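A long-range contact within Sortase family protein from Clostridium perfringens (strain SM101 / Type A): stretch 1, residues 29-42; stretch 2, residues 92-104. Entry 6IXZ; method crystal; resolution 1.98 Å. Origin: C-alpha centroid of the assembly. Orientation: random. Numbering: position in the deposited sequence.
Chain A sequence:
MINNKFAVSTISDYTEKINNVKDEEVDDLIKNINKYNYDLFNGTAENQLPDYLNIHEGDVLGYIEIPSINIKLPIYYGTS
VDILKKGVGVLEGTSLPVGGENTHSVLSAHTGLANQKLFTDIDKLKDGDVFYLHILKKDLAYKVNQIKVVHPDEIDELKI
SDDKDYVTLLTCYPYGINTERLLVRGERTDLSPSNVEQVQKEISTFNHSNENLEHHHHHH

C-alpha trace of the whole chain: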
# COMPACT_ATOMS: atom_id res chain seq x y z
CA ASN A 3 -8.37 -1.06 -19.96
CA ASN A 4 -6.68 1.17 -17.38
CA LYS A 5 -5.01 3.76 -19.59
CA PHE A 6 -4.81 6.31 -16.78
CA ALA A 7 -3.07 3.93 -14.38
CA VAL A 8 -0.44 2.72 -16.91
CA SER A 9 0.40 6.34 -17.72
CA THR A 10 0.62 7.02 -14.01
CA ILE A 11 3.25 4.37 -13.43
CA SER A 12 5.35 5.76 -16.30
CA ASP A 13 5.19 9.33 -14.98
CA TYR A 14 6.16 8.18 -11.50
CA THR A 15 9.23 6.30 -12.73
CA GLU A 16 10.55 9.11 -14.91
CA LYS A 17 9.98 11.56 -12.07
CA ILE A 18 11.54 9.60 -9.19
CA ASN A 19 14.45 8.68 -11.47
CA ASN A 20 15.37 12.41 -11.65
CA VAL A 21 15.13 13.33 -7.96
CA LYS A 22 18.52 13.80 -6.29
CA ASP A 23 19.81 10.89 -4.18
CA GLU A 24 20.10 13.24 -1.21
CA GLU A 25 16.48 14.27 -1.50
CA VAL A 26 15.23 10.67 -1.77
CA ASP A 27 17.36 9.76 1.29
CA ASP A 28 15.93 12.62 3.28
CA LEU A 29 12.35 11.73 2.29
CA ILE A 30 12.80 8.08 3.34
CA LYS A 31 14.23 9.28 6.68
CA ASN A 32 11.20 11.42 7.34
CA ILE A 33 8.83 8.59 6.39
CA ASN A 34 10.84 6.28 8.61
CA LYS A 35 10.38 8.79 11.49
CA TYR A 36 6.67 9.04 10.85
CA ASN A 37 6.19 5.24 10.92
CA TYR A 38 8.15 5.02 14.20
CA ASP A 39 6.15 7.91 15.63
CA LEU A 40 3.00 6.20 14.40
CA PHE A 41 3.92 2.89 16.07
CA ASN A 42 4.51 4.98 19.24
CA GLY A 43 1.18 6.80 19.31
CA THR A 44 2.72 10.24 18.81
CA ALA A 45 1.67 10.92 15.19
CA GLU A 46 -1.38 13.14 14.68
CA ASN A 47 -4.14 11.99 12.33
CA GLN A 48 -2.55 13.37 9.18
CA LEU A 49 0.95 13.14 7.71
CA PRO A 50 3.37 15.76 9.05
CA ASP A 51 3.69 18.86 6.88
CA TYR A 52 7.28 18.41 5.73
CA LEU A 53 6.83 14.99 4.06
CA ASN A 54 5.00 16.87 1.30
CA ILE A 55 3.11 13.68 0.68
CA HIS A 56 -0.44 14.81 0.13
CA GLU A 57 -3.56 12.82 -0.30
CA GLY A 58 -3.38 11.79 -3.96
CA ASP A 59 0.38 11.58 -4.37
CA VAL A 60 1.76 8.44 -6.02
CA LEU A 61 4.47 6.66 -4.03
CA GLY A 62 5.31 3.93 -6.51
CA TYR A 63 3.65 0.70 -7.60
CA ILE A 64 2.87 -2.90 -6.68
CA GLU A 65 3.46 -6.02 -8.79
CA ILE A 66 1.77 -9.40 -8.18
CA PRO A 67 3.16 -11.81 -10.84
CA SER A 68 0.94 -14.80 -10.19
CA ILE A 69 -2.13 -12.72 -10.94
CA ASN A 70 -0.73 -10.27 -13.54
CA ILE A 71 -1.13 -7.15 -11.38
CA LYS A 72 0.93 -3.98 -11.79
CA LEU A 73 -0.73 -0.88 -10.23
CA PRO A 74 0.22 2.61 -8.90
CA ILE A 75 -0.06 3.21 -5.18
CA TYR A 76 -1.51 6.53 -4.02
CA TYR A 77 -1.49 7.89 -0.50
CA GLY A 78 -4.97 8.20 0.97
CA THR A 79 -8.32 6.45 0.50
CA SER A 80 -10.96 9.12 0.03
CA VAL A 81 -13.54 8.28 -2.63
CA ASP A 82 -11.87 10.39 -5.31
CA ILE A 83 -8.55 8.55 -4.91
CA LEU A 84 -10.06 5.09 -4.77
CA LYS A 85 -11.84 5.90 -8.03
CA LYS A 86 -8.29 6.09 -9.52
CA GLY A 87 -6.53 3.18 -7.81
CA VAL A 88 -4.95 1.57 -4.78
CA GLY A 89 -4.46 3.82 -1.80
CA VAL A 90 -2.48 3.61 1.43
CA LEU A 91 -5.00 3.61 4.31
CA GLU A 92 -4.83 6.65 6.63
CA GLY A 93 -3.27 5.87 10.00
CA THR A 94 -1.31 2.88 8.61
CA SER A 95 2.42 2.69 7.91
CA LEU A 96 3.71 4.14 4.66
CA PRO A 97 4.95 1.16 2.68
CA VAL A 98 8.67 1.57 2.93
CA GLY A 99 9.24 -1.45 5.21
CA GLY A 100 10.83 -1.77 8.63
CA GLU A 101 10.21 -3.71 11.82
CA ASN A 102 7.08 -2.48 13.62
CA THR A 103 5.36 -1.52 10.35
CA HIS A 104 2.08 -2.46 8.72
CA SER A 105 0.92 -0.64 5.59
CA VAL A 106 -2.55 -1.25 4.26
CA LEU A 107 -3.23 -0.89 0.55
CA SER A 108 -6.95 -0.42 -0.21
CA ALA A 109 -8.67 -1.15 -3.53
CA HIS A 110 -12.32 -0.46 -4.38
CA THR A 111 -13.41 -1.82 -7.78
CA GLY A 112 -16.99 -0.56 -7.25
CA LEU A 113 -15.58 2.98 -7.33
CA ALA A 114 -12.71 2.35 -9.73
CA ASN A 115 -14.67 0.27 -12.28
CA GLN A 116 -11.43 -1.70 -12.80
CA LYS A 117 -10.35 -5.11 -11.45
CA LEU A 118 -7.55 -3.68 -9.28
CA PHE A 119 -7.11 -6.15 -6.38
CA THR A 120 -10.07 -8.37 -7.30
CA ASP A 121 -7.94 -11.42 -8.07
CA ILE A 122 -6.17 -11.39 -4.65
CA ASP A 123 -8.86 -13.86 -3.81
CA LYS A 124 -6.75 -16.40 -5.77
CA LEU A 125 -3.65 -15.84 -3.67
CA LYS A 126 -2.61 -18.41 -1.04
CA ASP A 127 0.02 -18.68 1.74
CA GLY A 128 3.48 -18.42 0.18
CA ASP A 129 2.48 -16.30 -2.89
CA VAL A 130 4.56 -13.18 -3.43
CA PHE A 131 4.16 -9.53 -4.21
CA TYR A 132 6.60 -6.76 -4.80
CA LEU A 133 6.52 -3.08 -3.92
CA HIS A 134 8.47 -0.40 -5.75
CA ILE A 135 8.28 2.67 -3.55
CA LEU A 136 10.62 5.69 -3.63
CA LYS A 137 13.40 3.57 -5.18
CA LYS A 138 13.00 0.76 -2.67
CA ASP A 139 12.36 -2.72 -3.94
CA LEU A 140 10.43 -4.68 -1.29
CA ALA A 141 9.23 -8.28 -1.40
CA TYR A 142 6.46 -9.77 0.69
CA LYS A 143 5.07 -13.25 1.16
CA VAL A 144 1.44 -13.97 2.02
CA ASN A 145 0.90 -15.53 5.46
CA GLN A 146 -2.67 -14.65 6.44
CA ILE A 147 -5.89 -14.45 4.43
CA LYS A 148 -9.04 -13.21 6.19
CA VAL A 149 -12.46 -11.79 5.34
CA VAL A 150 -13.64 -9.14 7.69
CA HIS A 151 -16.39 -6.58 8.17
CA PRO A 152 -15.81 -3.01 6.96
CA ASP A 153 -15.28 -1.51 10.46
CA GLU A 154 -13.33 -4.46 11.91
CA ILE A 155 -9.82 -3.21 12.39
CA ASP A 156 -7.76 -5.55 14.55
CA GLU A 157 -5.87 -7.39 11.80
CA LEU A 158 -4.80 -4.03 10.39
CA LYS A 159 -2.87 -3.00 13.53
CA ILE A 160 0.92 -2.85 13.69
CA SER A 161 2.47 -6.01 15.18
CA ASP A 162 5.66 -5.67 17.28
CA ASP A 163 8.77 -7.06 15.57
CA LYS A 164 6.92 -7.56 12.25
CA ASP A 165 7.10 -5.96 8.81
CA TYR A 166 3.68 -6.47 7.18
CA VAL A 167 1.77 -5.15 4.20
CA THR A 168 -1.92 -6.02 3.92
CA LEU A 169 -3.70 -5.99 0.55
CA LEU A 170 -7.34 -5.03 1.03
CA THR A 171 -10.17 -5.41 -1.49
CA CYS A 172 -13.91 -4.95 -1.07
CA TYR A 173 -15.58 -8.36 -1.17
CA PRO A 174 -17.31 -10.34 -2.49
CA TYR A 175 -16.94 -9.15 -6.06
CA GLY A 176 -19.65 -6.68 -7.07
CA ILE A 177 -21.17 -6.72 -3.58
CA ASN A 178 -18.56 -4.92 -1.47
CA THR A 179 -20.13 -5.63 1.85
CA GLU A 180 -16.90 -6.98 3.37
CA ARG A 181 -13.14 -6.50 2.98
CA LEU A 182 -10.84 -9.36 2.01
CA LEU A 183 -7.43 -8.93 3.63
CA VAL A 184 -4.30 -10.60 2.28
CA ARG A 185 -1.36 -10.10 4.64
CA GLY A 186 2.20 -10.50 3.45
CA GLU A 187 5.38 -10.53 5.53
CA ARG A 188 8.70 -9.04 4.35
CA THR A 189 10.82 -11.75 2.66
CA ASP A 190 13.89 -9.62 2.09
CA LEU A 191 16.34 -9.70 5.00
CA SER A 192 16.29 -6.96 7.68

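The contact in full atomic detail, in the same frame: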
# COMPACT_ATOMS: atom_id res chain seq x y z
N LEU A 29 13.78 12.06 2.27
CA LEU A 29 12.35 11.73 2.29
C LEU A 29 12.10 10.38 3.00
O LEU A 29 11.24 10.27 3.86
CB LEU A 29 11.78 11.69 0.87
CG LEU A 29 10.30 11.28 0.83
CD1 LEU A 29 9.46 12.25 1.64
CD2 LEU A 29 9.77 11.16 -0.60
N ILE A 30 12.90 9.38 2.69
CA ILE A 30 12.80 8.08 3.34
C ILE A 30 13.05 8.17 4.85
O ILE A 30 12.38 7.50 5.66
CB ILE A 30 13.83 7.11 2.71
CG1 ILE A 30 13.49 6.88 1.23
CG2 ILE A 30 13.91 5.80 3.49
CD1 ILE A 30 12.36 5.90 0.98
N LYS A 31 13.97 9.05 5.26
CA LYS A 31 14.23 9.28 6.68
C LYS A 31 13.02 9.85 7.38
O LYS A 31 12.73 9.49 8.51
CB LYS A 31 15.39 10.26 6.90
CG LYS A 31 16.76 9.60 6.92
CD LYS A 31 17.76 10.50 7.63
CE LYS A 31 18.11 11.72 6.83
NZ LYS A 31 18.99 12.63 7.63
N ASN A 32 12.36 10.80 6.74
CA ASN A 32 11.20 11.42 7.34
C ASN A 32 9.99 10.47 7.38
O ASN A 32 9.27 10.41 8.39
CB ASN A 32 10.88 12.71 6.60
CG ASN A 32 11.90 13.80 6.87
OD1 ASN A 32 12.34 14.00 8.00
ND2 ASN A 32 12.25 14.54 5.83
N ILE A 33 9.83 9.65 6.35
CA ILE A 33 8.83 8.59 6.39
C ILE A 33 9.15 7.57 7.49
O ILE A 33 8.25 7.07 8.20
CB ILE A 33 8.74 7.86 5.05
CG1 ILE A 33 8.22 8.82 3.97
CG2 ILE A 33 7.85 6.63 5.17
CD1 ILE A 33 8.41 8.31 2.56
N ASN A 34 10.43 7.23 7.61
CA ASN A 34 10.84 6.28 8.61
C ASN A 34 10.51 6.81 10.01
O ASN A 34 9.93 6.09 10.81
CB ASN A 34 12.34 5.93 8.46
CG ASN A 34 12.56 4.80 7.48
OD1 ASN A 34 11.64 4.05 7.18
ND2 ASN A 34 13.79 4.67 6.98
N LYS A 35 10.71 8.12 10.22
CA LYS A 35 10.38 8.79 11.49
C LYS A 35 8.90 8.76 11.78
O LYS A 35 8.46 8.50 12.90
CB LYS A 35 10.80 10.26 11.45
CG LYS A 35 11.94 10.62 12.37
CD LYS A 35 11.85 12.07 12.82
CE LYS A 35 12.68 12.31 14.07
NZ LYS A 35 13.19 13.71 14.18
N TYR A 36 8.12 9.09 10.76
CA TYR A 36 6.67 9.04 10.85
C TYR A 36 6.15 7.68 11.29
O TYR A 36 5.50 7.56 12.33
CB TYR A 36 6.06 9.41 9.49
CG TYR A 36 4.58 9.18 9.45
CD1 TYR A 36 3.72 9.99 10.17
CD2 TYR A 36 4.05 8.03 8.86
CE1 TYR A 36 2.35 9.75 10.18
CE2 TYR A 36 2.69 7.78 8.86
CZ TYR A 36 1.85 8.64 9.51
OH TYR A 36 0.50 8.38 9.51
N ASN A 37 6.58 6.63 10.59
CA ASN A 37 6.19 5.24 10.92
C ASN A 37 6.54 4.84 12.37
O ASN A 37 5.82 4.07 13.00
CB ASN A 37 6.87 4.24 9.95
CG ASN A 37 6.20 4.18 8.58
OD1 ASN A 37 5.11 4.73 8.38
ND2 ASN A 37 6.81 3.47 7.66
N TYR A 38 7.71 5.27 12.82
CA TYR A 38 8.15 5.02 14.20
C TYR A 38 7.26 5.81 15.16
O TYR A 38 6.74 5.26 16.13
CB TYR A 38 9.62 5.44 14.36
CG TYR A 38 10.14 5.49 15.80
CD1 TYR A 38 9.96 6.63 16.58
CD2 TYR A 38 10.87 4.43 16.35
CE1 TYR A 38 10.44 6.69 17.88
CE2 TYR A 38 11.34 4.48 17.65
CZ TYR A 38 11.13 5.62 18.41
OH TYR A 38 11.62 5.69 19.69
N ASP A 39 7.06 7.08 14.85
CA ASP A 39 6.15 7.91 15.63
C ASP A 39 4.77 7.31 15.64
O ASP A 39 4.04 7.49 16.61
CB ASP A 39 6.06 9.33 15.08
CG ASP A 39 7.24 10.18 15.47
OD1 ASP A 39 8.05 9.74 16.31
OD2 ASP A 39 7.38 11.29 14.90
N LEU A 40 4.36 6.74 14.51
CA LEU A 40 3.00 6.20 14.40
C LEU A 40 2.86 4.92 15.24
O LEU A 40 1.89 4.74 15.95
CB LEU A 40 2.61 5.97 12.93
CG LEU A 40 1.29 5.21 12.67
CD1 LEU A 40 0.06 6.08 12.93
CD2 LEU A 40 1.26 4.66 11.25
N PHE A 41 3.87 4.06 15.20
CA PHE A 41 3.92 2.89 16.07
C PHE A 41 3.93 3.28 17.57
O PHE A 41 3.51 2.49 18.42
CB PHE A 41 5.17 2.08 15.73
CG PHE A 41 5.43 0.91 16.64
CD1 PHE A 41 6.59 0.85 17.39
CD2 PHE A 41 4.56 -0.17 16.65
CE1 PHE A 41 6.84 -0.24 18.21
CE2 PHE A 41 4.78 -1.25 17.48
CZ PHE A 41 5.93 -1.29 18.26
N ASN A 42 4.39 4.49 17.87
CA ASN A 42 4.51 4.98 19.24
C ASN A 42 3.44 5.97 19.66
O ASN A 42 3.59 6.66 20.65
CB ASN A 42 5.88 5.64 19.43
CG ASN A 42 7.01 4.66 19.24
OD1 ASN A 42 8.01 4.96 18.59
ND2 ASN A 42 6.82 3.44 19.71
N GLU A 92 -5.22 5.63 5.67
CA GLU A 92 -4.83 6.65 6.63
C GLU A 92 -4.64 6.04 7.99
O GLU A 92 -5.37 5.14 8.37
CB GLU A 92 -5.89 7.76 6.71
CG GLU A 92 -5.96 8.62 5.46
CD GLU A 92 -6.89 8.07 4.40
OE1 GLU A 92 -7.31 6.89 4.51
OE2 GLU A 92 -7.12 8.76 3.41
N GLY A 93 -3.59 6.46 8.70
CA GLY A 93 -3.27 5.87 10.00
C GLY A 93 -2.54 4.54 9.92
O GLY A 93 -2.31 3.90 10.94
N THR A 94 -2.16 4.09 8.71
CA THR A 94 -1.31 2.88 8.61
C THR A 94 0.05 3.29 8.13
O THR A 94 0.23 4.39 7.64
CB THR A 94 -1.93 1.76 7.72
OG1 THR A 94 -1.80 2.10 6.32
CG2 THR A 94 -3.40 1.54 8.07
N SER A 95 1.05 2.42 8.32
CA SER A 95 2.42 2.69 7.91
C SER A 95 2.50 3.03 6.43
O SER A 95 1.74 2.50 5.64
CB SER A 95 3.29 1.47 8.21
OG SER A 95 3.21 1.16 9.60
N LEU A 96 3.35 3.99 6.05
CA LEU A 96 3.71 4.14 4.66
C LEU A 96 4.63 2.97 4.28
O LEU A 96 5.44 2.51 5.09
CB LEU A 96 4.40 5.47 4.40
CG LEU A 96 3.55 6.74 4.52
CD1 LEU A 96 4.40 7.99 4.51
CD2 LEU A 96 2.51 6.76 3.41
N PRO A 97 4.47 2.47 3.05
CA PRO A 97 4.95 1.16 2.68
C PRO A 97 6.40 1.21 2.27
O PRO A 97 6.72 0.94 1.12
CB PRO A 97 4.07 0.80 1.49
CG PRO A 97 3.85 2.11 0.84
CD PRO A 97 3.63 3.06 1.99
N VAL A 98 7.26 1.61 3.19
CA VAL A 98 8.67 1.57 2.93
C VAL A 98 9.38 0.45 3.71
O VAL A 98 10.61 0.43 3.78
CB VAL A 98 9.36 2.92 3.24
CG1 VAL A 98 8.93 4.00 2.25
CG2 VAL A 98 9.12 3.36 4.67
N GLY A 99 8.61 -0.39 4.43
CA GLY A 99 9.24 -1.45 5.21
C GLY A 99 9.83 -1.03 6.55
O GLY A 99 9.91 0.15 6.89
N GLY A 100 10.31 -2.00 7.30
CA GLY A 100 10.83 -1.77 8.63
C GLY A 100 10.08 -2.62 9.62
O GLY A 100 8.89 -2.90 9.45
N GLU A 101 10.80 -3.07 10.64
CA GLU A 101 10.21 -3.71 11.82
C GLU A 101 9.18 -2.76 12.45
O GLU A 101 9.33 -1.56 12.39
CB GLU A 101 11.32 -4.07 12.83
CG GLU A 101 10.93 -5.15 13.84
CD GLU A 101 12.13 -5.74 14.58
OE1 GLU A 101 12.97 -4.95 15.10
OE2 GLU A 101 12.23 -6.99 14.66
N ASN A 102 8.13 -3.31 13.06
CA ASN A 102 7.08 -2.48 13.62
C ASN A 102 6.43 -1.61 12.55
O ASN A 102 6.16 -0.43 12.78
CB ASN A 102 7.64 -1.59 14.73
CG ASN A 102 8.38 -2.37 15.77
OD1 ASN A 102 7.87 -3.38 16.26
ND2 ASN A 102 9.65 -2.02 16.00
N THR A 103 6.20 -2.18 11.36
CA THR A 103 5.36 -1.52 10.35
C THR A 103 4.28 -2.43 9.80
O THR A 103 4.44 -3.66 9.76
CB THR A 103 6.18 -0.89 9.18
OG1 THR A 103 6.78 -1.91 8.37
CG2 THR A 103 7.24 0.06 9.72
N HIS A 104 3.18 -1.80 9.38
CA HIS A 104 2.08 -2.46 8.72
C HIS A 104 1.31 -1.48 7.84
O HIS A 104 0.53 -0.68 8.34
CB HIS A 104 1.15 -3.08 9.77
CG HIS A 104 0.17 -4.03 9.20
ND1 HIS A 104 -0.63 -4.84 9.99
CD2 HIS A 104 -0.08 -4.39 7.92
CE1 HIS A 104 -1.33 -5.65 9.21
NE2 HIS A 104 -1.05 -5.36 7.95
O HOH W 1 4.82 2.04 11.42

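What ties the helix to the loop most firmly? The side-chain amide of N37 meets the backbone of L96 with both of its ends. L96 N donates to N37 OD1 at 3.0 Å, and N37 ND2 donates to L96 O at 3.1 Å, the second bond being the straighter of the two. Because the amide carries an acceptor and a donor side by side, it can satisfy the NH and CO of a single residue, much as a neighbouring strand would. L96 O also accepts from V98 N at 2.8 Å, so the same carbonyl serves a tight turn of the loop.

Does water add to this link? Water 1 sits between the stretches, donating to N37 O at 2.8 Å and to N102 O at 3.1 Å, and accepting from S95 OG at 2.6 Å. S95 OG in turn accepts from H104 N at 3.0 Å, which joins the bridge to the start of the strand.

How do the apolar side chains pack around the polar centre? One turn back along the helix, I33 points toward the loop, and its CG2 lies 3.7 Å from L96 CB and 3.5 Å from V98 CG2. A further turn back, I30 sets out sideways, yet its CD1 comes within 4.1 Å of V98 CG1. V98 thus packs against two successive turns.

What closes the contact toward the end of the helix? L40 lies closest to the backbone: its CD2 is 3.7 Å from G93 O and 3.6 Å from T94 C. At F41 the ring receives N102 over one face, with N102 CB 3.6 Å from the ring centroid and only 5° off its normal, a well-centred CH-pi contact.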